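Local coordinates for protein member of s1p family of ribosomal proteins (Pyrococcus furiosus, PDB 5YH1) that probably acts as a manganese-binding exonuclease of the DHH family on nucleic acids, here present as its DHH portion cut from a longer protein, at residues F265-K268 with G274-E277; K301-K306 with F338-P343; N390-I395 with A431-K436; P363-A368 with A374-S379. All coordinates share one frame; numbering follows the deposited sequence.

Contact 1 of 4, residues F265-K268 with G274-E277; sequences FYWK and GIIE
Trp267 lays the six-membered end of its indole against Ile275 and Ile276, and this pair of meetings makes up the whole contact. CZ3 of Trp267 lies 4.0 Å from CG2 of Ile275, and CH2 of Trp267 lies 4.3 Å from CB of Ile276. Both isoleucines approach the ring obliquely, and Ile275 and the indole run alongside one another, pointing opposite ways. The reach comes from the first torsion of Trp267: at chi1 72°, CG sits between the backbone N and the carbonyl carbon, and the indole projects across the loop.

The polar edge is satisfied too, since NE1 of Trp267 is hydrogen-bonded to the hydroxyl of Tyr69 on helix 66-86, a helix that also packs on Ile276. Within 274-277, at the start of the second helix, the backbone N of Gly274 donates to OE1 of Glu277 over 2.8 Å, on the syn side of the carboxylate. Leu113 and Tyr154 of the second subunit press on Trp267 and Ile275, respectively. The whole is a short loop linking two successive helices, closed by an apolar core at a subunit interface, with the side chain of Ile276 about 11 Å from that of manganese-binding Asp67.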
loop_
_atom_site.group_PDB
_atom_site.type_symbol
_atom_site.label_atom_id
_atom_site.label_comp_id
_atom_site.label_asym_id
_atom_site.label_seq_id
_atom_site.Cartn_x
_atom_site.Cartn_y
_atom_site.Cartn_z
ATOM N N PHE A 265 12.114 7.283 -5.915
ATOM C CA PHE A 265 10.924 6.842 -6.631
ATOM C C PHE A 265 10.586 5.389 -6.278
ATOM O O PHE A 265 9.425 5.051 -6.073
ATOM C CB PHE A 265 11.126 6.999 -8.149
ATOM C CG PHE A 265 9.978 6.478 -8.974
ATOM C CD1 PHE A 265 8.913 7.305 -9.305
ATOM C CD2 PHE A 265 9.967 5.160 -9.424
ATOM C CE1 PHE A 265 7.854 6.826 -10.066
ATOM C CE2 PHE A 265 8.904 4.672 -10.171
ATOM C CZ PHE A 265 7.848 5.506 -10.493
ATOM N N TYR A 266 11.606 4.541 -6.188
ATOM C CA TYR A 266 11.392 3.121 -5.943
ATOM C C TYR A 266 11.234 2.750 -4.468
ATOM O O TYR A 266 10.500 1.813 -4.159
ATOM C CB TYR A 266 12.493 2.283 -6.595
ATOM C CG TYR A 266 12.405 2.265 -8.104
ATOM C CD1 TYR A 266 11.493 1.434 -8.769
ATOM C CD2 TYR A 266 13.218 3.088 -8.870
ATOM C CE1 TYR A 266 11.413 1.424 -10.158
ATOM C CE2 TYR A 266 13.147 3.077 -10.254
ATOM C CZ TYR A 266 12.251 2.247 -10.893
ATOM O OH TYR A 266 12.208 2.263 -12.270
ATOM N N TRP A 267 11.894 3.454 -3.552
ATOM C CA TRP A 267 11.709 3.125 -2.145
ATOM C C TRP A 267 10.504 3.841 -1.512
ATOM O O TRP A 267 10.154 3.547 -0.383
ATOM C CB TRP A 267 13.005 3.272 -1.325
ATOM C CG TRP A 267 13.524 4.647 -1.043
ATOM C CD1 TRP A 267 12.820 5.710 -0.565
ATOM C CD2 TRP A 267 14.892 5.083 -1.136
ATOM N NE1 TRP A 267 13.654 6.800 -0.399
ATOM C CE2 TRP A 267 14.930 6.441 -0.739
ATOM C CE3 TRP A 267 16.082 4.465 -1.528
ATOM C CZ2 TRP A 267 16.109 7.193 -0.735
ATOM C CZ3 TRP A 267 17.260 5.217 -1.518
ATOM C CH2 TRP A 267 17.259 6.564 -1.129
ATOM N N LYS A 268 9.909 4.791 -2.238
ATOM C CA LYS A 268 8.582 5.354 -1.925
ATOM C C LYS A 268 8.445 5.967 -0.509
ATOM O O LYS A 268 9.017 7.021 -0.227
ATOM C CB LYS A 268 7.496 4.290 -2.169
ATOM C CG LYS A 268 7.158 4.050 -3.634
ATOM C CD LYS A 268 6.241 2.839 -3.814
ATOM C CE LYS A 268 4.841 3.040 -3.230
ATOM N NZ LYS A 268 3.857 3.593 -4.209
ATOM N N GLY A 274 20.626 4.215 5.433
ATOM C CA GLY A 274 21.607 3.197 5.090
ATOM C C GLY A 274 22.059 3.322 3.654
ATOM O O GLY A 274 23.085 2.752 3.275
ATOM N N ILE A 275 21.286 4.061 2.854
ATOM C CA ILE A 275 21.595 4.283 1.442
ATOM C C ILE A 275 21.805 5.772 1.150
ATOM O O ILE A 275 22.821 6.151 0.572
ATOM C CB ILE A 275 20.484 3.737 0.523
ATOM C CG1 ILE A 275 20.108 2.305 0.938
ATOM C CG2 ILE A 275 20.932 3.762 -0.934
ATOM C CD1 ILE A 275 18.987 1.687 0.128
ATOM N N ILE A 276 20.841 6.603 1.530
ATOM C CA ILE A 276 20.884 8.033 1.210
ATOM C C ILE A 276 22.167 8.719 1.730
ATOM O O ILE A 276 22.747 9.548 1.035
ATOM C CB ILE A 276 19.598 8.760 1.697
ATOM C CG1 ILE A 276 19.531 10.199 1.181
ATOM C CG2 ILE A 276 19.490 8.761 3.213
ATOM C CD1 ILE A 276 19.366 10.317 -0.312
ATOM N N GLU A 277 22.615 8.354 2.932
ATOM C CA GLU A 277 23.826 8.933 3.520
ATOM C C GLU A 277 25.068 8.647 2.674
ATOM O O GLU A 277 25.991 9.472 2.619
ATOM C CB GLU A 277 24.086 8.403 4.935
ATOM C CG GLU A 277 22.983 8.673 5.945
ATOM C CD GLU A 277 21.931 7.573 6.003
ATOM O OE1 GLU A 277 21.924 6.676 5.135
ATOM O OE2 GLU A 277 21.092 7.616 6.920
#

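Contact 2 of 4, residues K301-K306 with F338-P343; sequences KEKQEK and FEYPSP
At chi1 178°, CG of Tyr340 points directly away from the backbone N, which aims the phenol at helix 286-311, while Gln304, extended beyond CG (chi2 -174°), brings its amide out to meet it. NE2 of Gln304 donates to OH of Tyr340 over 2.9 Å in a fairly straight bond (159°). The hydroxyl lies close to the amide plane, the donor sits at the edge of the ring, and the two flat groups are only moderately turned against each other.

Lys303, one residue earlier on the helix, runs its aliphatic chain past the other part of the ring, with CD of Lys303 3.7 Å from CD1 of Tyr340. Its amino group travels on to Tyr266 OH and His262 NE2 on helix 250-267, and to a glycerol probably left from crystallisation, while the ring of the same His262 meets Tyr340 edge-to-face. One face of the Tyr340 ring is covered by its own neighbour: CB of Pro341 stands 4.1 Å above the ring plane, over its centre, an arrangement made possible by the cis peptide bond between the two residues.

Thus the loop leads into helix 343-358 while its tyrosine is lodged against two others. The Gln304 amide also donates to Glu258 OE1, and two acceptors for one NH2 group probably fix which way round the amide lies. The bond between Lys303 NZ and His262 NE2 would probably favour a neutral imidazole, and the nearby ammonium may polarise the Tyr266 hydroxyl.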
loop_
_atom_site.group_PDB
_atom_site.type_symbol
_atom_site.label_atom_id
_atom_site.label_comp_id
_atom_site.label_asym_id
_atom_site.label_seq_id
_atom_site.Cartn_x
_atom_site.Cartn_y
_atom_site.Cartn_z
ATOM N N LYS A 301 20.480 7.147 -16.609
ATOM C CA LYS A 301 20.683 7.843 -17.862
ATOM C C LYS A 301 20.082 7.076 -19.020
ATOM O O LYS A 301 19.480 7.668 -19.914
ATOM C CB LYS A 301 22.179 8.057 -18.109
ATOM C CG LYS A 301 22.497 8.750 -19.418
ATOM C CD LYS A 301 23.999 8.824 -19.636
ATOM C CE LYS A 301 24.333 9.824 -20.731
ATOM N NZ LYS A 301 25.681 9.582 -21.306
ATOM N N GLU A 302 20.267 5.762 -19.025
ATOM C CA GLU A 302 19.743 4.942 -20.105
ATOM C C GLU A 302 18.212 4.944 -20.123
ATOM O O GLU A 302 17.607 5.027 -21.192
ATOM C CB GLU A 302 20.270 3.509 -20.012
ATOM C CG GLU A 302 19.907 2.652 -21.218
ATOM C CD GLU A 302 20.440 1.237 -21.104
ATOM O OE1 GLU A 302 20.211 0.583 -20.062
ATOM O OE2 GLU A 302 21.091 0.771 -22.060
ATOM N N LYS A 303 17.581 4.863 -18.952
ATOM C CA LYS A 303 16.115 4.947 -18.889
ATOM C C LYS A 303 15.598 6.259 -19.452
ATOM O O LYS A 303 14.638 6.275 -20.214
ATOM C CB LYS A 303 15.607 4.826 -17.461
ATOM C CG LYS A 303 15.691 3.437 -16.877
ATOM C CD LYS A 303 15.102 3.449 -15.479
ATOM C CE LYS A 303 15.328 2.125 -14.789
ATOM N NZ LYS A 303 14.555 2.022 -13.521
ATOM N N GLN A 304 16.231 7.364 -19.073
ATOM C CA GLN A 304 15.794 8.671 -19.567
ATOM C C GLN A 304 15.944 8.783 -21.084
ATOM O O GLN A 304 15.038 9.257 -21.758
ATOM C CB GLN A 304 16.535 9.801 -18.852
ATOM C CG GLN A 304 16.166 9.912 -17.380
ATOM C CD GLN A 304 16.793 11.113 -16.692
ATOM O OE1 GLN A 304 17.304 12.008 -17.345
ATOM N NE2 GLN A 304 16.749 11.133 -15.368
ATOM N N GLU A 305 17.079 8.335 -21.620
ATOM C CA GLU A 305 17.306 8.376 -23.068
ATOM C C GLU A 305 16.323 7.507 -23.839
ATOM O O GLU A 305 15.817 7.916 -24.882
ATOM C CB GLU A 305 18.732 7.936 -23.405
ATOM C CG GLU A 305 19.763 8.969 -23.012
ATOM C CD GLU A 305 21.189 8.489 -23.185
ATOM O OE1 GLU A 305 21.433 7.262 -23.267
ATOM O OE2 GLU A 305 22.074 9.362 -23.227
ATOM N N LYS A 306 16.069 6.311 -23.319
ATOM C CA LYS A 306 15.121 5.375 -23.932
ATOM C C LYS A 306 13.726 5.978 -23.976
ATOM O O LYS A 306 13.076 5.975 -25.018
ATOM C CB LYS A 306 15.043 4.066 -23.132
ATOM C CG LYS A 306 15.410 2.818 -23.906
ATOM C CD LYS A 306 16.905 2.523 -23.805
ATOM N N PHE A 338 2.908 4.152 -14.578
ATOM C CA PHE A 338 3.408 3.593 -13.314
ATOM C C PHE A 338 4.905 3.290 -13.254
ATOM O O PHE A 338 5.373 2.735 -12.269
ATOM C CB PHE A 338 2.606 2.349 -12.893
ATOM C CG PHE A 338 1.134 2.611 -12.711
ATOM C CD1 PHE A 338 0.689 3.499 -11.736
ATOM C CD2 PHE A 338 0.198 1.972 -13.510
ATOM C CE1 PHE A 338 -0.663 3.750 -11.565
ATOM C CE2 PHE A 338 -1.158 2.220 -13.345
ATOM C CZ PHE A 338 -1.587 3.111 -12.371
ATOM N N GLU A 339 5.665 3.654 -14.275
ATOM C CA GLU A 339 7.095 3.375 -14.277
ATOM C C GLU A 339 7.890 4.656 -14.151
ATOM O O GLU A 339 7.379 5.737 -14.408
ATOM C CB GLU A 339 7.498 2.682 -15.571
ATOM C CG GLU A 339 6.965 1.271 -15.718
ATOM C CD GLU A 339 7.294 0.696 -17.076
ATOM O OE1 GLU A 339 8.461 0.819 -17.509
ATOM O OE2 GLU A 339 6.388 0.137 -17.720
ATOM N N TYR A 340 9.149 4.527 -13.751
ATOM C CA TYR A 340 10.072 5.641 -13.837
ATOM C C TYR A 340 10.275 5.955 -15.321
ATOM O O TYR A 340 10.544 5.054 -16.098
ATOM C CB TYR A 340 11.404 5.295 -13.189
ATOM C CG TYR A 340 12.416 6.405 -13.281
ATOM C CD1 TYR A 340 13.251 6.510 -14.383
ATOM C CD2 TYR A 340 12.527 7.363 -12.275
ATOM C CE1 TYR A 340 14.178 7.529 -14.484
ATOM C CE2 TYR A 340 13.456 8.385 -12.364
ATOM C CZ TYR A 340 14.279 8.465 -13.475
ATOM O OH TYR A 340 15.207 9.477 -13.592
ATOM N N PRO A 341 10.166 7.230 -15.722
ATOM C CA PRO A 341 9.902 8.420 -14.928
ATOM C C PRO A 341 8.415 8.757 -14.794
ATOM O O PRO A 341 7.663 8.576 -15.733
ATOM C CB PRO A 341 10.618 9.517 -15.719
ATOM C CG PRO A 341 10.494 9.072 -17.136
ATOM C CD PRO A 341 10.584 7.574 -17.096
ATOM N N SER A 342 8.017 9.263 -13.630
ATOM C CA SER A 342 6.669 9.807 -13.421
ATOM C C SER A 342 6.349 10.913 -14.449
ATOM O O SER A 342 7.256 11.474 -15.067
ATOM C CB SER A 342 6.548 10.376 -12.005
ATOM O OG SER A 342 7.310 11.582 -11.853
ATOM N N PRO A 343 5.056 11.232 -14.634
ATOM C CA PRO A 343 4.668 12.325 -15.539
ATOM C C PRO A 343 5.387 13.645 -15.258
ATOM O O PRO A 343 5.831 14.312 -16.192
ATOM C CB PRO A 343 3.169 12.460 -15.290
ATOM C CG PRO A 343 2.739 11.077 -14.917
ATOM C CD PRO A 343 3.879 10.503 -14.119
#

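Contact 3 of 4, residues N390-I395 with A431-K436; sequences NKIVKI and AKEVLK
Ile392 and Glu433 mark the close side of this helix pair, where the two backbones come within 7.0 Å of each other, measured between the CA atoms of these two residues. There CG2 of Ile392 rests against CB of Glu433 at 4.2 Å, both residues being buried, and Phe387 packs on Ile392 from the loop ahead of its helix. One turn further along, Ile395 takes over. Its CG2 and CD1 methyls both come to the same side of the acid end of Glu433: CG2 of Ile395 lies 3.8 Å from CD of Glu433, and CD1 of Ile395 lies 3.6 Å from OE2 of Glu433. The bend at chi2 (-54°) of Glu433 curls the carboxylate back beside the isoleucine instead of letting it run straight out from the helix. No hydrogen bond joins the two segments, so the fit depends on the shapes of the apolar groups and the stem of the glutamate.

These helices, 389-399 and 423-435, pack beside the mixed sheet of the C-terminal part of the chain. Asn390 ties the first to the edge strand 406-409 through a bond from ND2 to Gly409 O, whereas Val434 on the second packs against the sheet residue Leu365 and the loop residue Leu320.

Toward solvent the contact becomes looser and charged. Lys436, itself exposed, folds back beside Glu433 and places NZ 3.1 Å from Glu433 OE1, a salt bridge on the syn side of the carboxylate but 30° out of its plane. Lys399, further along the opposing helix, adds a long, weak ion pair to the same OE1.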
loop_
_atom_site.group_PDB
_atom_site.type_symbol
_atom_site.label_atom_id
_atom_site.label_comp_id
_atom_site.label_asym_id
_atom_site.label_seq_id
_atom_site.Cartn_x
_atom_site.Cartn_y
_atom_site.Cartn_z
ATOM N N ASN A 390 -0.394 30.642 -12.002
ATOM C CA ASN A 390 -1.431 30.869 -10.978
ATOM C C ASN A 390 -2.540 31.784 -11.483
ATOM O O ASN A 390 -3.713 31.510 -11.253
ATOM C CB ASN A 390 -0.829 31.410 -9.681
ATOM C CG ASN A 390 0.121 30.422 -9.030
ATOM O OD1 ASN A 390 -0.189 29.243 -8.899
ATOM N ND2 ASN A 390 1.293 30.894 -8.636
ATOM N N LYS A 391 -2.171 32.843 -12.200
ATOM C CA LYS A 391 -3.160 33.737 -12.811
ATOM C C LYS A 391 -3.972 33.017 -13.873
ATOM O O LYS A 391 -5.176 33.220 -13.975
ATOM C CB LYS A 391 -2.497 34.964 -13.446
ATOM C CG LYS A 391 -1.971 35.960 -12.433
ATOM C CD LYS A 391 -1.222 37.107 -13.095
ATOM C CE LYS A 391 -0.537 37.980 -12.047
ATOM N NZ LYS A 391 0.492 38.885 -12.632
ATOM N N ILE A 392 -3.306 32.193 -14.682
ATOM C CA ILE A 392 -3.996 31.474 -15.749
ATOM C C ILE A 392 -4.985 30.470 -15.164
ATOM O O ILE A 392 -6.091 30.342 -15.668
ATOM C CB ILE A 392 -3.009 30.819 -16.742
ATOM C CG1 ILE A 392 -2.369 31.923 -17.596
ATOM C CG2 ILE A 392 -3.718 29.808 -17.640
ATOM C CD1 ILE A 392 -1.195 31.480 -18.425
ATOM N N VAL A 393 -4.595 29.800 -14.085
ATOM C CA VAL A 393 -5.468 28.830 -13.415
ATOM C C VAL A 393 -6.722 29.503 -12.856
ATOM O O VAL A 393 -7.825 28.977 -13.017
ATOM C CB VAL A 393 -4.726 28.069 -12.297
ATOM C CG1 VAL A 393 -5.698 27.290 -11.417
ATOM C CG2 VAL A 393 -3.691 27.134 -12.897
ATOM N N LYS A 394 -6.552 30.655 -12.203
ATOM C CA LYS A 394 -7.692 31.439 -11.719
ATOM C C LYS A 394 -8.607 31.818 -12.885
ATOM O O LYS A 394 -9.833 31.678 -12.791
ATOM C CB LYS A 394 -7.228 32.702 -10.980
ATOM C CG LYS A 394 -6.491 32.426 -9.679
ATOM N N ILE A 395 -8.022 32.280 -13.987
ATOM C CA ILE A 395 -8.816 32.601 -15.175
ATOM C C ILE A 395 -9.610 31.367 -15.644
ATOM O O ILE A 395 -10.805 31.464 -15.918
ATOM C CB ILE A 395 -7.947 33.167 -16.325
ATOM C CG1 ILE A 395 -7.474 34.590 -15.986
ATOM C CG2 ILE A 395 -8.716 33.193 -17.639
ATOM C CD1 ILE A 395 -6.400 35.125 -16.919
ATOM N N ALA A 431 -4.666 26.964 -23.865
ATOM C CA ALA A 431 -3.914 27.333 -25.063
ATOM C C ALA A 431 -4.268 28.751 -25.545
ATOM O O ALA A 431 -3.399 29.478 -26.030
ATOM C CB ALA A 431 -4.136 26.312 -26.162
ATOM N N LYS A 432 -5.533 29.152 -25.393
ATOM C CA LYS A 432 -5.964 30.487 -25.810
ATOM C C LYS A 432 -5.326 31.548 -24.933
ATOM O O LYS A 432 -4.951 32.611 -25.423
ATOM C CB LYS A 432 -7.491 30.638 -25.776
ATOM N N GLU A 433 -5.200 31.264 -23.639
ATOM C CA GLU A 433 -4.538 32.190 -22.731
ATOM C C GLU A 433 -3.058 32.384 -23.086
ATOM O O GLU A 433 -2.516 33.478 -22.894
ATOM C CB GLU A 433 -4.660 31.722 -21.280
ATOM C CG GLU A 433 -6.078 31.782 -20.731
ATOM C CD GLU A 433 -6.720 33.155 -20.881
ATOM O OE1 GLU A 433 -7.807 33.235 -21.488
ATOM O OE2 GLU A 433 -6.129 34.153 -20.410
ATOM N N VAL A 434 -2.416 31.325 -23.583
ATOM C CA VAL A 434 -1.012 31.388 -23.984
ATOM C C VAL A 434 -0.877 32.180 -25.287
ATOM O O VAL A 434 -0.012 33.044 -25.377
ATOM C CB VAL A 434 -0.380 29.982 -24.112
ATOM C CG1 VAL A 434 1.032 30.072 -24.668
ATOM C CG2 VAL A 434 -0.351 29.293 -22.752
ATOM N N LEU A 435 -1.736 31.897 -26.271
ATOM C CA LEU A 435 -1.807 32.687 -27.514
ATOM C C LEU A 435 -1.948 34.193 -27.272
ATOM O O LEU A 435 -1.364 34.986 -27.990
ATOM C CB LEU A 435 -2.986 32.248 -28.384
ATOM C CG LEU A 435 -2.737 31.095 -29.353
ATOM C CD1 LEU A 435 -4.063 30.462 -29.761
ATOM C CD2 LEU A 435 -1.969 31.575 -30.576
ATOM N N LYS A 436 -2.734 34.565 -26.265
ATOM C CA LYS A 436 -3.040 35.966 -25.973
ATOM C C LYS A 436 -1.941 36.707 -25.212
ATOM O O LYS A 436 -2.018 37.922 -25.050
ATOM C CB LYS A 436 -4.352 36.061 -25.175
ATOM C CG LYS A 436 -5.588 35.724 -25.997
ATOM C CD LYS A 436 -6.783 35.324 -25.138
ATOM C CE LYS A 436 -7.082 36.322 -24.031
ATOM N NZ LYS A 436 -8.160 35.809 -23.141
#

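Contact 4 of 4, residues P363-A368 with A374-S379; sequences PILTLA and AVVRAS
A beta hairpin lies within the mixed sheet here, made of the antiparallel strands 364-369 and 373-378; the axes of 364-368 and 374-378 come within 4.7 Å. Thr366 with Arg377 and Ala368 with Val375 are hydrogen-bonded pairs. Each has reciprocal backbone bonds, the shortest from Val375 N to Ala368 O at 2.7 Å. Leu367 with Val376, between them, and Leu365 with Ala378, just beyond, are non-hydrogen-bonded pairs.

On the leucine face, CD1 of Leu365 touches CG1 of Val376 at 3.7 Å, and CD1 of Leu367 meets CB of Ala374 at 3.6 Å and CG2 of Val376 at 3.8 Å. Val376 thus gives one methyl to Leu367, directly across, and the other to Leu365, on the diagonal. Phe430 on helix 423-435 packs on this face, while helix 343-358 covers the other, beside Thr366, Ala368 and Val375. Thr366 OG1 bonds to His351 and Asn327.

At the open end Ser379 replaces a strand partner. Its OG, at chi1 65°, accepts the N-H of Ile364 over 2.8 Å, while its backbone N donates to Ile364 O. Because OG also bonds to Ser362 O, which can only accept, the serine hydroxyl probably gives its proton there and accepts from Ile364 N: one hydroxyl satisfies two backbone groups where the ladder ends.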
loop_
_atom_site.group_PDB
_atom_site.type_symbol
_atom_site.label_atom_id
_atom_site.label_comp_id
_atom_site.label_asym_id
_atom_site.label_seq_id
_atom_site.Cartn_x
_atom_site.Cartn_y
_atom_site.Cartn_z
ATOM N N PRO A 363 11.427 31.515 -25.445
ATOM C CA PRO A 363 10.152 31.303 -24.740
ATOM C C PRO A 363 9.565 29.919 -25.022
ATOM O O PRO A 363 9.005 29.688 -26.104
ATOM C CB PRO A 363 9.251 32.404 -25.308
ATOM C CG PRO A 363 9.788 32.637 -26.685
ATOM C CD PRO A 363 11.273 32.431 -26.590
ATOM N N ILE A 364 9.719 29.007 -24.063
ATOM C CA ILE A 364 9.261 27.619 -24.235
ATOM C C ILE A 364 8.274 27.238 -23.146
ATOM O O ILE A 364 8.563 27.392 -21.959
ATOM C CB ILE A 364 10.419 26.599 -24.194
ATOM C CG1 ILE A 364 11.486 26.943 -25.241
ATOM C CG2 ILE A 364 9.887 25.193 -24.447
ATOM C CD1 ILE A 364 12.758 26.129 -25.110
ATOM N N LEU A 365 7.125 26.729 -23.572
ATOM C CA LEU A 365 6.081 26.253 -22.668
ATOM C C LEU A 365 5.737 24.816 -23.001
ATOM O O LEU A 365 5.266 24.526 -24.096
ATOM C CB LEU A 365 4.831 27.122 -22.790
ATOM C CG LEU A 365 3.758 26.894 -21.721
ATOM C CD1 LEU A 365 4.244 27.275 -20.332
ATOM C CD2 LEU A 365 2.528 27.716 -22.069
ATOM N N THR A 366 5.977 23.924 -22.046
ATOM C CA THR A 366 5.726 22.503 -22.226
ATOM C C THR A 366 4.546 22.081 -21.369
ATOM O O THR A 366 4.548 22.263 -20.154
ATOM C CB THR A 366 6.969 21.667 -21.881
ATOM O OG1 THR A 366 8.026 21.978 -22.804
ATOM C CG2 THR A 366 6.666 20.167 -21.971
ATOM N N LEU A 367 3.529 21.535 -22.020
ATOM C CA LEU A 367 2.317 21.080 -21.342
ATOM C C LEU A 367 2.182 19.570 -21.514
ATOM O O LEU A 367 1.953 19.088 -22.618
ATOM C CB LEU A 367 1.115 21.779 -21.955
ATOM C CG LEU A 367 -0.259 21.300 -21.490
ATOM C CD1 LEU A 367 -0.557 21.844 -20.110
ATOM C CD2 LEU A 367 -1.312 21.754 -22.488
ATOM N N ALA A 368 2.326 18.830 -20.422
ATOM C CA ALA A 368 2.178 17.373 -20.443
ATOM C C ALA A 368 0.906 16.987 -19.717
ATOM O O ALA A 368 0.776 17.270 -18.534
ATOM C CB ALA A 368 3.370 16.716 -19.775
ATOM N N ALA A 374 -2.564 18.131 -15.795
ATOM C CA ALA A 374 -1.551 18.604 -16.730
ATOM C C ALA A 374 -0.396 19.143 -15.923
ATOM O O ALA A 374 -0.612 19.767 -14.889
ATOM C CB ALA A 374 -2.118 19.677 -17.647
ATOM N N VAL A 375 0.822 18.858 -16.372
ATOM C CA VAL A 375 2.021 19.452 -15.801
ATOM C C VAL A 375 2.521 20.510 -16.772
ATOM O O VAL A 375 2.551 20.280 -17.971
ATOM C CB VAL A 375 3.112 18.400 -15.545
ATOM C CG1 VAL A 375 4.372 19.055 -14.994
ATOM C CG2 VAL A 375 2.599 17.355 -14.563
ATOM N N VAL A 376 2.876 21.675 -16.239
ATOM C CA VAL A 376 3.250 22.835 -17.036
ATOM C C VAL A 376 4.662 23.264 -16.672
ATOM O O VAL A 376 4.985 23.400 -15.497
ATOM C CB VAL A 376 2.304 24.022 -16.788
ATOM C CG1 VAL A 376 2.714 25.224 -17.641
ATOM C CG2 VAL A 376 0.861 23.629 -17.085
ATOM N N ARG A 377 5.499 23.461 -17.683
ATOM C CA ARG A 377 6.851 23.981 -17.479
ATOM C C ARG A 377 7.134 25.109 -18.449
ATOM O O ARG A 377 6.890 24.984 -19.643
ATOM C CB ARG A 377 7.873 22.865 -17.621
ATOM C CG ARG A 377 7.900 21.981 -16.394
ATOM C CD ARG A 377 8.593 20.668 -16.643
ATOM N NE ARG A 377 9.370 20.273 -15.472
ATOM C CZ ARG A 377 8.970 19.444 -14.512
ATOM N NH1 ARG A 377 7.771 18.886 -14.539
ATOM N NH2 ARG A 377 9.789 19.162 -13.508
ATOM N N ALA A 378 7.620 26.220 -17.905
ATOM C CA ALA A 378 7.915 27.434 -18.652
ATOM C C ALA A 378 9.397 27.757 -18.514
ATOM O O ALA A 378 9.912 27.822 -17.408
ATOM C CB ALA A 378 7.087 28.583 -18.109
ATOM N N SER A 379 10.089 27.939 -19.632
ATOM C CA SER A 379 11.480 28.407 -19.594
ATOM C C SER A 379 11.565 29.856 -19.104
ATOM O O SER A 379 10.566 30.588 -19.098
ATOM C CB SER A 379 12.099 28.325 -20.983
ATOM O OG SER A 379 11.444 29.229 -21.850
#

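The four contacts form two touching pairs. Contacts 1 and 2 have centres 17 Å apart and meet directly, with Phe265 CE2 3.6 Å from Tyr340 N. Contacts 3 and 4 are closer, 12 Å between centres, and Val434 CG2 reaches Leu365 CD2 at 3.4 Å. The pairs approach each other through contacts 2 and 4, whose nearest atoms are about 5 Å apart without touching, whereas contacts 1 and 3 lie on opposite sides of the chain's centre. Manganese falls near the division: the side chain of Ile276 in contact 1 is about 14 Å from the ion and that of Arg377 in contact 4 about 12 Å, consistent with a DHH active site between two lobes. Contacts 2 and 3 lie away from it.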